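Local coordinates for attaching and effacing protein, pathogenesis factor (Escherichia coli, PDB 4E9L) that probably acts as a surface adhesin of the intimin/invasin family, this chain being a run of its immunoglobulin-like domains, at residues 160-170 / 182-190; 262-272 / 284-292. All coordinates share one frame; numbering follows the deposited sequence. Where two conformers were deposited one is given.

Contact 1 of 2, residues 160-170 / 182-190; sequences LGTTAGELDVM and AAKVTVVAD
K184 reaches across to two carboxylates on the exposed side of an antiparallel strand pair, 165-170 against 183-187. Its ammonium NZ lies 3.3 Å from D168 OD2, a salt bridge whose hydrogen bond is weak, and 3.8 Å from E166 OE2, a long one. The lysine's CG stands beside its own backbone N (chi1 -60°), 3.2 Å from D168 OD1; the chain runs extended to CE, crossing the aspartate at a slant, and turns at chi4 before NZ. E166, extended beyond CG, brings OE2 to 3.0 Å from D168 OD1; two acceptors so close would repel, which the ammonium beside the pair probably offsets. Charged side chains suit this face, exposed at K184 and E166, partly so at D168.

Backbone bonding is regular: G165, L167 and V169 each exchange two N-H...O bonds with V187, V185 and A183 respectively. The positive phi of G165 (132°) would press a CB against the preceding carbonyl O, so glycine suits the strand's start. Side chains alternate between core and solvent, as expected in a β-sandwich, here a bacterial immunoglobulin-like domain of the invasin type.

On the inner face V187 points its methyls at L160, tip to tip, CD1 of L160 being 3.9 Å from CG1 of V187, while L167 CB rests 3.9 Å from V187 CG2. L160 and L167 also touch V109 of the other sheet, and V169, A183 and V185 pack on L98.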
ATOM      1  N   LEU A 160      -4.804 -32.752   0.149  1.00 22.34           N
ATOM      2  CA  LEU A 160      -4.631 -31.486   0.857  1.00 21.36           C
ATOM      3  C   LEU A 160      -5.875 -30.671   0.923  1.00 24.52           C
ATOM      4  O   LEU A 160      -6.633 -30.621  -0.034  1.00 24.17           O
ATOM      5  CB  LEU A 160      -3.503 -30.646   0.227  1.00 20.45           C
ATOM      6  CG  LEU A 160      -2.119 -31.308   0.231  1.00 24.12           C
ATOM      7  CD1 LEU A 160      -1.222 -30.665  -0.793  1.00 23.75           C
ATOM      8  CD2 LEU A 160      -1.493 -31.276   1.639  1.00 22.37           C
ATOM      9  N   GLY A 161      -6.056 -29.998   2.046  1.00 21.82           N
ATOM     10  CA  GLY A 161      -7.151 -29.063   2.226  1.00 22.09           C
ATOM     11  C   GLY A 161      -6.829 -27.778   1.473  1.00 25.09           C
ATOM     12  O   GLY A 161      -5.881 -27.721   0.676  1.00 23.79           O
ATOM     13  N   THR A 162      -7.588 -26.726   1.757  1.00 20.73           N
ATOM     14  CA  THR A 162      -7.452 -25.434   1.076  1.00 20.38           C
ATOM     15  C   THR A 162      -6.608 -24.406   1.833  1.00 23.29           C
ATOM     16  O   THR A 162      -6.538 -23.258   1.388  1.00 24.32           O
ATOM     17  CB  THR A 162      -8.847 -24.875   0.805  1.00 25.01           C
ATOM     18  OG1 THR A 162      -9.528 -24.772   2.053  1.00 30.04           O
ATOM     19  CG2 THR A 162      -9.648 -25.733  -0.158  1.00 27.90           C
ATOM     20  N   THR A 163      -5.973 -24.794   2.967  1.00 18.71           N
ATOM     21  CA  THR A 163      -5.148 -23.878   3.766  1.00 19.79           C
ATOM     22  C   THR A 163      -3.686 -24.020   3.387  1.00 23.51           C
ATOM     23  O   THR A 163      -3.144 -25.123   3.487  1.00 22.97           O
ATOM     24  CB  THR A 163      -5.330 -24.152   5.285  1.00 27.56           C
ATOM     25  OG1 THR A 163      -6.716 -24.059   5.605  1.00 30.07           O
ATOM     26  CG2 THR A 163      -4.505 -23.187   6.166  1.00 23.52           C
ATOM     27  N   ALA A 164      -3.031 -22.906   3.009  1.00 19.49           N
ATOM     28  CA  ALA A 164      -1.606 -22.922   2.647  1.00 18.67           C
ATOM     29  C   ALA A 164      -0.699 -22.824   3.878  1.00 24.16           C
ATOM     30  O   ALA A 164      -1.125 -22.373   4.935  1.00 24.08           O
ATOM     31  CB  ALA A 164      -1.300 -21.801   1.656  1.00 18.15           C
ATOM     32  N   GLY A 165       0.546 -23.253   3.737  1.00 23.64           N
ATOM     33  CA  GLY A 165       1.485 -23.200   4.850  1.00 23.08           C
ATOM     34  C   GLY A 165       2.237 -24.491   5.071  1.00 23.95           C
ATOM     35  O   GLY A 165       2.283 -25.351   4.191  1.00 24.34           O
ATOM     36  N   GLU A 166       2.834 -24.634   6.248  1.00 20.14           N
ATOM     37  CA  GLU A 166       3.629 -25.812   6.545  1.00 21.72           C
ATOM     38  C   GLU A 166       2.770 -27.056   6.785  1.00 22.78           C
ATOM     39  O   GLU A 166       1.703 -26.980   7.398  1.00 21.38           O
ATOM     40  CB  GLU A 166       4.511 -25.550   7.778  1.00 24.40           C
ATOM     41  CG  GLU A 166       5.768 -26.409   7.823  1.00 44.08           C
ATOM     42  CD  GLU A 166       6.651 -26.233   9.049  1.00 76.40           C
ATOM     43  OE1 GLU A 166       6.350 -25.362   9.898  1.00 81.54           O
ATOM     44  OE2 GLU A 166       7.658 -26.970   9.155  1.00 70.13           O
ATOM     45  N   LEU A 167       3.245 -28.187   6.269  1.00 18.33           N
ATOM     46  CA  LEU A 167       2.649 -29.493   6.516  1.00 16.45           C
ATOM     47  C   LEU A 167       3.795 -30.383   7.037  1.00 21.91           C
ATOM     48  O   LEU A 167       4.819 -30.514   6.372  1.00 22.30           O
ATOM     49  CB  LEU A 167       2.002 -30.116   5.277  1.00 15.74           C
ATOM     50  CG  LEU A 167       1.446 -31.544   5.493  1.00 20.06           C
ATOM     51  CD1 LEU A 167       0.129 -31.511   6.287  1.00 20.40           C
ATOM     52  CD2 LEU A 167       1.249 -32.262   4.171  1.00 23.11           C
ATOM     53  N   ASP A 168       3.647 -30.909   8.251  1.00 19.40           N
ATOM     54  CA  ASP A 168       4.617 -31.801   8.893  1.00 19.71           C
ATOM     55  C   ASP A 168       3.970 -33.171   8.971  1.00 23.44           C
ATOM     56  O   ASP A 168       2.826 -33.280   9.421  1.00 25.69           O
ATOM     57  CB  ASP A 168       4.941 -31.316  10.315  1.00 24.18           C
ATOM     58  CG  ASP A 168       5.731 -30.025  10.406  1.00 49.93           C
ATOM     59  OD1 ASP A 168       5.938 -29.377   9.354  1.00 51.87           O
ATOM     60  OD2 ASP A 168       6.147 -29.662  11.536  1.00 61.31           O
ATOM     61  N   VAL A 169       4.659 -34.202   8.494  1.00 17.49           N
ATOM     62  CA  VAL A 169       4.130 -35.571   8.505  1.00 16.00           C
ATOM     63  C   VAL A 169       5.105 -36.489   9.234  1.00 20.48           C
ATOM     64  O   VAL A 169       6.300 -36.529   8.911  1.00 18.03           O
ATOM     65  CB  VAL A 169       3.785 -36.088   7.069  1.00 18.52           C
ATOM     66  CG1 VAL A 169       3.123 -37.469   7.101  1.00 18.13           C
ATOM     67  CG2 VAL A 169       2.895 -35.094   6.319  1.00 18.31           C
ATOM     68  N   MET A 170       4.587 -37.225  10.219  1.00 18.68           N
ATOM     69  CA  MET A 170       5.370 -38.189  10.988  1.00 18.28           C
ATOM     70  C   MET A 170       4.621 -39.548  11.016  1.00 22.76           C
ATOM     71  O   MET A 170       3.444 -39.580  11.430  1.00 22.93           O
ATOM     72  CB  MET A 170       5.631 -37.635  12.427  1.00 19.45           C
ATOM     73  CG  MET A 170       6.182 -38.663  13.440  1.00 20.72           C
ATOM     74  SD  MET A 170       7.905 -39.213  13.107  1.00 22.71           S
ATOM     75  CE  MET A 170       8.847 -37.797  13.727  1.00 19.20           C
ATOM     76  N   ALA A 182      10.223 -35.654  11.387  1.00 17.96           N
ATOM     77  CA  ALA A 182       9.032 -35.527  10.559  1.00 17.29           C
ATOM     78  C   ALA A 182       9.486 -34.963   9.212  1.00 18.72           C
ATOM     79  O   ALA A 182      10.529 -34.315   9.155  1.00 18.36           O
ATOM     80  CB  ALA A 182       8.056 -34.551  11.208  1.00 18.69           C
ATOM     81  N   ALA A 183       8.730 -35.223   8.134  1.00 13.73           N
ATOM     82  CA  ALA A 183       9.003 -34.663   6.808  1.00 12.08           C
ATOM     83  C   ALA A 183       8.261 -33.335   6.781  1.00 18.27           C
ATOM     84  O   ALA A 183       7.159 -33.233   7.342  1.00 17.82           O
ATOM     85  CB  ALA A 183       8.463 -35.580   5.716  1.00 11.71           C
ATOM     86  N   LYS A 184       8.862 -32.309   6.186  1.00 15.66           N
ATOM     87  CA  LYS A 184       8.219 -30.994   6.158  1.00 17.28           C
ATOM     88  C   LYS A 184       8.210 -30.391   4.761  1.00 23.79           C
ATOM     89  O   LYS A 184       9.246 -30.369   4.092  1.00 24.16           O
ATOM     90  CB  LYS A 184       8.905 -30.016   7.148  1.00 19.91           C
ATOM     91  CG  LYS A 184       8.870 -30.470   8.616  1.00 35.64           C
ATOM     92  CD  LYS A 184       9.622 -29.531   9.553  1.00 44.40           C
ATOM     93  CE  LYS A 184       9.510 -29.989  10.987  1.00 51.44           C
ATOM     94  NZ  LYS A 184       9.367 -28.842  11.924  1.00 59.57           N
ATOM     95  N   VAL A 185       7.033 -29.930   4.314  1.00 20.63           N
ATOM     96  CA  VAL A 185       6.865 -29.216   3.039  1.00 19.35           C
ATOM     97  C   VAL A 185       6.071 -27.947   3.276  1.00 23.97           C
ATOM     98  O   VAL A 185       5.367 -27.820   4.289  1.00 23.00           O
ATOM     99  CB  VAL A 185       6.248 -30.044   1.869  1.00 22.45           C
ATOM    100  CG1 VAL A 185       7.158 -31.195   1.440  1.00 22.31           C
ATOM    101  CG2 VAL A 185       4.834 -30.534   2.178  1.00 21.73           C
ATOM    102  N   THR A 186       6.156 -27.026   2.308  1.00 21.98           N
ATOM    103  CA  THR A 186       5.361 -25.816   2.275  1.00 21.59           C
ATOM    104  C   THR A 186       4.283 -26.107   1.249  1.00 23.17           C
ATOM    105  O   THR A 186       4.592 -26.435   0.100  1.00 23.07           O
ATOM    106  CB  THR A 186       6.196 -24.597   1.836  1.00 28.98           C
ATOM    107  OG1 THR A 186       7.284 -24.445   2.740  1.00 27.53           O
ATOM    108  CG2 THR A 186       5.361 -23.306   1.780  1.00 27.24           C
ATOM    109  N   VAL A 187       3.026 -26.044   1.680  1.00 17.61           N
ATOM    110  CA  VAL A 187       1.898 -26.226   0.771  1.00 16.05           C
ATOM    111  C   VAL A 187       1.616 -24.791   0.277  1.00 20.87           C
ATOM    112  O   VAL A 187       1.384 -23.899   1.090  1.00 20.05           O
ATOM    113  CB  VAL A 187       0.677 -26.894   1.445  1.00 18.19           C
ATOM    114  CG1 VAL A 187      -0.483 -27.021   0.460  1.00 18.45           C
ATOM    115  CG2 VAL A 187       1.050 -28.258   2.030  1.00 17.18           C
ATOM    116  N   VAL A 188       1.749 -24.564  -1.033  1.00 18.43           N
ATOM    117  CA  VAL A 188       1.627 -23.227  -1.619  1.00 18.39           C
ATOM    118  C   VAL A 188       0.194 -22.860  -1.984  1.00 20.65           C
ATOM    119  O   VAL A 188      -0.630 -23.729  -2.268  1.00 19.43           O
ATOM    120  CB  VAL A 188       2.620 -22.955  -2.795  1.00 21.22           C
ATOM    121  CG1 VAL A 188       4.067 -23.116  -2.340  1.00 21.26           C
ATOM    122  CG2 VAL A 188       2.318 -23.805  -4.030  1.00 20.56           C
ATOM    123  N   ALA A 189      -0.081 -21.570  -2.002  1.00 16.57           N
ATOM    124  CA  ALA A 189      -1.385 -21.040  -2.406  1.00 16.74           C
ATOM    125  C   ALA A 189      -1.619 -21.342  -3.914  1.00 21.92           C
ATOM    126  O   ALA A 189      -0.670 -21.595  -4.663  1.00 19.99           O
ATOM    127  CB  ALA A 189      -1.419 -19.534  -2.159  1.00 16.68           C
ATOM    128  N   ASP A 190      -2.878 -21.351  -4.346  1.00 18.73           N
ATOM    129  CA  ASP A 190      -3.196 -21.572  -5.751  1.00 18.94           C
ATOM    130  C   ASP A 190      -2.923 -20.269  -6.569  1.00 23.04           C
ATOM    131  O   ASP A 190      -2.308 -19.319  -6.043  1.00 22.42           O
ATOM    132  CB  ASP A 190      -4.660 -22.058  -5.877  1.00 21.70           C
ATOM    133  CG  ASP A 190      -4.935 -22.990  -7.052  1.00 32.03           C
ATOM    134  OD1 ASP A 190      -4.212 -22.897  -8.079  1.00 31.29           O
ATOM    135  OD2 ASP A 190      -5.912 -23.749  -6.981  1.00 37.69           O
TER

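Contact 2 of 2, residues 262-272 / 284-292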
ATOM      1  N   THR A 262       2.899  11.301  -8.115  1.00 16.42           N
ATOM      2  CA  THR A 262       2.102  12.016  -9.134  1.00 17.40           C
ATOM      3  C   THR A 262       3.020  13.008  -9.854  1.00 21.94           C
ATOM      4  O   THR A 262       4.061  13.375  -9.316  1.00 20.58           O
ATOM      5  CB  THR A 262       0.934  12.780  -8.476  1.00 22.28           C
ATOM      6  OG1 THR A 262       1.485  13.809  -7.670  1.00 18.19           O
ATOM      7  CG2 THR A 262       0.029  11.872  -7.637  1.00 23.47           C
ATOM      8  N   GLY A 263       2.609  13.461 -11.039  1.00 20.82           N
ATOM      9  CA  GLY A 263       3.336  14.494 -11.775  1.00 20.72           C
ATOM     10  C   GLY A 263       2.589  15.816 -11.663  1.00 23.46           C
ATOM     11  O   GLY A 263       1.796  15.989 -10.735  1.00 22.36           O
ATOM     12  N   GLY A 264       2.767  16.703 -12.645  1.00 19.32           N
ATOM     13  CA  GLY A 264       2.143  18.030 -12.661  1.00 19.01           C
ATOM     14  C   GLY A 264       0.712  18.115 -13.169  1.00 22.70           C
ATOM     15  O   GLY A 264       0.109  19.201 -13.184  1.00 22.00           O
ATOM     16  N   LYS A 265       0.177  16.975 -13.625  1.00 18.37           N
ATOM     17  CA  LYS A 265      -1.171  16.903 -14.187  1.00 18.37           C
ATOM     18  C   LYS A 265      -2.171  16.542 -13.099  1.00 19.59           C
ATOM     19  O   LYS A 265      -1.993  15.532 -12.421  1.00 19.24           O
ATOM     20  CB  LYS A 265      -1.198  15.866 -15.327  1.00 20.42           C
ATOM     21  CG  LYS A 265      -2.199  16.199 -16.410  1.00 35.95           C
ATOM     22  CD  LYS A 265      -1.990  15.320 -17.626  1.00 36.38           C
ATOM     23  CE  LYS A 265      -3.019  15.614 -18.686  1.00 47.56           C
ATOM     24  NZ  LYS A 265      -3.229  14.430 -19.569  1.00 64.35           N
ATOM     25  N   THR A 266      -3.199  17.388 -12.903  1.00 15.88           N
ATOM     26  CA  THR A 266      -4.232  17.133 -11.884  1.00 14.76           C
ATOM     27  C   THR A 266      -5.356  16.295 -12.521  1.00 20.51           C
ATOM     28  O   THR A 266      -5.441  16.199 -13.750  1.00 20.03           O
ATOM     29  CB  THR A 266      -4.783  18.436 -11.288  1.00 19.32           C
ATOM     30  OG1 THR A 266      -5.449  19.175 -12.319  1.00 19.20           O
ATOM     31  CG2 THR A 266      -3.706  19.280 -10.574  1.00 16.98           C
ATOM     32  N   GLY A 267      -6.229  15.744 -11.686  1.00 17.77           N
ATOM     33  CA  GLY A 267      -7.354  14.947 -12.154  1.00 17.91           C
ATOM     34  C   GLY A 267      -7.354  13.534 -11.607  1.00 22.24           C
ATOM     35  O   GLY A 267      -6.577  13.202 -10.703  1.00 20.54           O
ATOM     36  N   GLU A 268      -8.220  12.684 -12.174  1.00 20.25           N
ATOM     37  CA  GLU A 268      -8.338  11.295 -11.759  1.00 21.06           C
ATOM     38  C   GLU A 268      -7.148  10.443 -12.183  1.00 22.09           C
ATOM     39  O   GLU A 268      -6.596  10.601 -13.271  1.00 20.29           O
ATOM     40  CB  GLU A 268      -9.660  10.657 -12.243  1.00 23.69           C
ATOM     41  CG  GLU A 268     -10.921  11.220 -11.595  1.00 43.24           C
ATOM     42  CD  GLU A 268     -10.978  11.268 -10.075  1.00 73.79           C
ATOM     43  OE1 GLU A 268     -10.754  10.219  -9.426  1.00 71.74           O
ATOM     44  OE2 GLU A 268     -11.278  12.359  -9.535  1.00 66.69           O
ATOM     45  N   LEU A 269      -6.793   9.516 -11.316  1.00 18.96           N
ATOM     46  CA  LEU A 269      -5.725   8.549 -11.495  1.00 19.21           C
ATOM     47  C   LEU A 269      -6.166   7.200 -10.901  1.00 21.93           C
ATOM     48  O   LEU A 269      -6.705   7.156  -9.794  1.00 22.10           O
ATOM     49  CB  LEU A 269      -4.470   9.080 -10.755  1.00 19.59           C
ATOM     50  CG  LEU A 269      -3.197   8.235 -10.792  1.00 24.31           C
ATOM     51  CD1 LEU A 269      -2.819   7.893 -12.202  1.00 25.33           C
ATOM     52  CD2 LEU A 269      -2.041   8.987 -10.153  1.00 27.35           C
ATOM     53  N   ARG A 270      -5.935   6.114 -11.642  1.00 18.37           N
ATOM     54  CA  ARG A 270      -6.254   4.755 -11.196  0.50 18.33           C
ATOM     55  C   ARG A 270      -4.991   3.917 -11.262  1.00 22.59           C
ATOM     56  O   ARG A 270      -4.226   4.044 -12.224  1.00 20.92           O
ATOM     57  CB  ARG A 270      -7.362   4.115 -12.059  0.50 20.09           C
ATOM     58  CG  ARG A 270      -8.731   4.749 -11.845  0.50 30.39           C
ATOM     59  CD  ARG A 270      -9.801   4.213 -12.789  0.50 37.39           C
ATOM     60  NE  ARG A 270      -9.514   4.481 -14.203  0.50 40.32           N
ATOM     61  CZ  ARG A 270      -9.743   5.636 -14.820  0.50 51.83           C
ATOM     62  NH1 ARG A 270     -10.244   6.669 -14.152  0.50 44.79           N
ATOM     63  NH2 ARG A 270      -9.458   5.772 -16.107  0.50 34.18           N
ATOM     64  N   VAL A 271      -4.758   3.087 -10.226  1.00 18.29           N
ATOM     65  CA  VAL A 271      -3.599   2.222 -10.139  1.00 17.56           C
ATOM     66  C   VAL A 271      -4.030   0.776 -10.049  1.00 20.76           C
ATOM     67  O   VAL A 271      -4.776   0.395  -9.145  1.00 20.60           O
ATOM     68  CB  VAL A 271      -2.569   2.625  -9.031  1.00 20.48           C
ATOM     69  CG1 VAL A 271      -3.215   2.780  -7.663  1.00 20.26           C
ATOM     70  CG2 VAL A 271      -1.378   1.651  -8.970  1.00 19.98           C
ATOM     71  N   MET A 272      -3.544  -0.024 -10.984  1.00 15.60           N
ATOM     72  CA  MET A 272      -3.800  -1.453 -11.011  1.00 15.70           C
ATOM     73  C   MET A 272      -2.455  -2.194 -10.889  1.00 20.35           C
ATOM     74  O   MET A 272      -1.665  -2.153 -11.833  1.00 19.83           O
ATOM     75  CB  MET A 272      -4.564  -1.853 -12.292  1.00 18.34           C
ATOM     76  CG  MET A 272      -4.789  -3.373 -12.451  1.00 21.44           C
ATOM     77  SD  MET A 272      -5.610  -4.118 -11.016  1.00 25.68           S
ATOM     78  CE  MET A 272      -7.333  -3.634 -11.384  1.00 22.94           C
ATOM     79  N   ALA A 284      -9.135  -1.217  -9.706  1.00 22.39           N
ATOM     80  CA  ALA A 284      -8.000  -0.312  -9.513  1.00 21.30           C
ATOM     81  C   ALA A 284      -8.270   0.609  -8.332  1.00 23.70           C
ATOM     82  O   ALA A 284      -9.433   0.968  -8.090  1.00 23.15           O
ATOM     83  CB  ALA A 284      -7.788   0.514 -10.774  1.00 22.03           C
ATOM     84  N   ALA A 285      -7.226   0.957  -7.569  1.00 19.38           N
ATOM     85  CA  ALA A 285      -7.400   1.935  -6.486  1.00 19.71           C
ATOM     86  C   ALA A 285      -7.509   3.319  -7.172  1.00 24.78           C
ATOM     87  O   ALA A 285      -6.783   3.592  -8.135  1.00 23.34           O
ATOM     88  CB  ALA A 285      -6.218   1.916  -5.542  1.00 19.84           C
ATOM     89  N   GLN A 286      -8.439   4.162  -6.716  1.00 21.73           N
ATOM     90  CA  GLN A 286      -8.614   5.453  -7.340  1.00 23.04           C
ATOM     91  C   GLN A 286      -8.255   6.628  -6.428  1.00 25.15           C
ATOM     92  O   GLN A 286      -8.558   6.641  -5.227  1.00 22.65           O
ATOM     93  CB  GLN A 286     -10.031   5.595  -7.915  1.00 26.20           C
ATOM     94  CG  GLN A 286     -10.184   6.711  -8.963  1.00 55.40           C
ATOM     95  CD  GLN A 286     -11.368   6.520  -9.894  1.00 86.44           C
ATOM     96  OE1 GLN A 286     -12.011   5.461  -9.951  1.00 86.45           O
ATOM     97  NE2 GLN A 286     -11.662   7.540 -10.680  1.00 80.82           N
ATOM     98  N   LEU A 287      -7.568   7.606  -7.018  1.00 21.04           N
ATOM     99  CA  LEU A 287      -7.255   8.831  -6.316  1.00 20.43           C
ATOM    100  C   LEU A 287      -7.434  10.032  -7.229  1.00 21.56           C
ATOM    101  O   LEU A 287      -7.527   9.891  -8.461  1.00 21.76           O
ATOM    102  CB  LEU A 287      -5.890   8.817  -5.576  1.00 20.86           C
ATOM    103  CG  LEU A 287      -4.567   8.779  -6.357  1.00 25.74           C
ATOM    104  CD1 LEU A 287      -4.096  10.202  -6.752  1.00 26.80           C
ATOM    105  CD2 LEU A 287      -3.465   8.252  -5.456  1.00 28.68           C
ATOM    106  N   THR A 288      -7.530  11.195  -6.612  1.00 16.72           N
ATOM    107  CA  THR A 288      -7.611  12.461  -7.308  1.00 16.76           C
ATOM    108  C   THR A 288      -6.295  13.181  -7.075  1.00 19.02           C
ATOM    109  O   THR A 288      -5.881  13.385  -5.916  1.00 18.00           O
ATOM    110  CB  THR A 288      -8.823  13.274  -6.803  1.00 24.24           C
ATOM    111  OG1 THR A 288     -10.007  12.572  -7.178  1.00 25.58           O
ATOM    112  CG2 THR A 288      -8.892  14.667  -7.404  1.00 24.14           C
ATOM    113  N   VAL A 289      -5.652  13.595  -8.163  1.00 15.26           N
ATOM    114  CA  VAL A 289      -4.470  14.452  -8.059  1.00 13.05           C
ATOM    115  C   VAL A 289      -5.016  15.899  -8.021  1.00 16.70           C
ATOM    116  O   VAL A 289      -5.714  16.340  -8.935  1.00 15.27           O
ATOM    117  CB  VAL A 289      -3.384  14.234  -9.147  1.00 15.61           C
ATOM    118  CG1 VAL A 289      -2.154  15.125  -8.893  1.00 14.35           C
ATOM    119  CG2 VAL A 289      -2.970  12.764  -9.240  1.00 14.96           C
ATOM    120  N   ILE A 290      -4.742  16.598  -6.934  1.00 14.90           N
ATOM    121  CA  ILE A 290      -5.137  17.990  -6.726  1.00 15.27           C
ATOM    122  C   ILE A 290      -3.918  18.875  -6.959  1.00 18.67           C
ATOM    123  O   ILE A 290      -2.834  18.332  -7.174  1.00 15.91           O
ATOM    124  CB  ILE A 290      -5.797  18.159  -5.333  1.00 18.76           C
ATOM    125  CG1 ILE A 290      -4.791  17.897  -4.161  1.00 18.80           C
ATOM    126  CG2 ILE A 290      -7.063  17.250  -5.240  1.00 18.21           C
ATOM    127  CD1 ILE A 290      -5.280  18.389  -2.728  1.00 17.92           C
ATOM    128  N   ALA A 291      -4.064  20.223  -6.934  1.00 16.55           N
ATOM    129  CA  ALA A 291      -2.905  21.098  -7.155  1.00 16.51           C
ATOM    130  C   ALA A 291      -1.780  20.849  -6.158  1.00 18.87           C
ATOM    131  O   ALA A 291      -2.029  20.454  -5.010  1.00 16.80           O
ATOM    132  CB  ALA A 291      -3.321  22.578  -7.140  1.00 17.21           C
ATOM    133  N   GLY A 292      -0.546  21.086  -6.599  1.00 15.39           N
ATOM    134  CA  GLY A 292       0.616  20.928  -5.736  1.00 15.20           C
ATOM    135  C   GLY A 292       0.675  22.007  -4.665  1.00 21.51           C
ATOM    136  O   GLY A 292      -0.226  22.863  -4.565  1.00 20.10           O
TER
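A284, just ahead of strand 285-290, packs its CB 3.8 Å from R270 CB, and the bent chain of M272 brings CE to 3.5 Å from A284 N. A285, a small residue on the inner face against V199 and V201, exchanges two backbone bonds with V271, and its CB meets V271 CG1 at 3.8 Å. That methyl stands between backbone N and carbonyl carbon (chi1 53°), turned toward the alanine.

Q286 faces outward. Its extended chain lies alongside R270, with Q286 CD 3.7 Å from R270 CG; the guanidinium's position is doubtful, as the arginine takes two conformations. Q286 NE2 donates to E268 OE1 at 3.1 Å, meeting the anti side from out of the carboxylate plane. L287, turned inward, lies beside L269, CD1 4.2 Å from L269 CD2, while their backbones exchange two bonds.

T288 returns to the outer face, where OG1 donates to E268 OE2 at 2.7 Å from the syn side. The bend at chi2 of E268 (-52°) folds the carboxylate back over the partner strand, giving each oxygen a neutral donor.

V289 is buried, as suits a branched apolar residue; its CG2 meets T262 CG2 tip to tip at 3.5 Å, while T262 OG1 bonds to E210 O. Opposite V289, G267 has a positive phi that glycine tolerates readily. Strands 267-275 and 278-290 form a β-hairpin at the middle of one sheet of an immunoglobulin-like sandwich, flanked by 231-236 and 205-207.

Contacts 1 and 2 join equivalent strand pairs in successive invasin-type domains; their centres lie 42 Å apart, with about 16 Å between nearest atoms. Both combine a buried apolar face with a polar outer one, and each begins its first strand with a glycine paired to a valine. The outer chemistry differs: contact 1 relies on charge, a lysine facing two acids, whereas in contact 2 one glutamate accepts from an amide and a hydroxyl. At the domain ends, loop residues of each contact bond onward into the next domain: T162 and A164 to N224, D190 to D220; G264 to N326, G292 to D322.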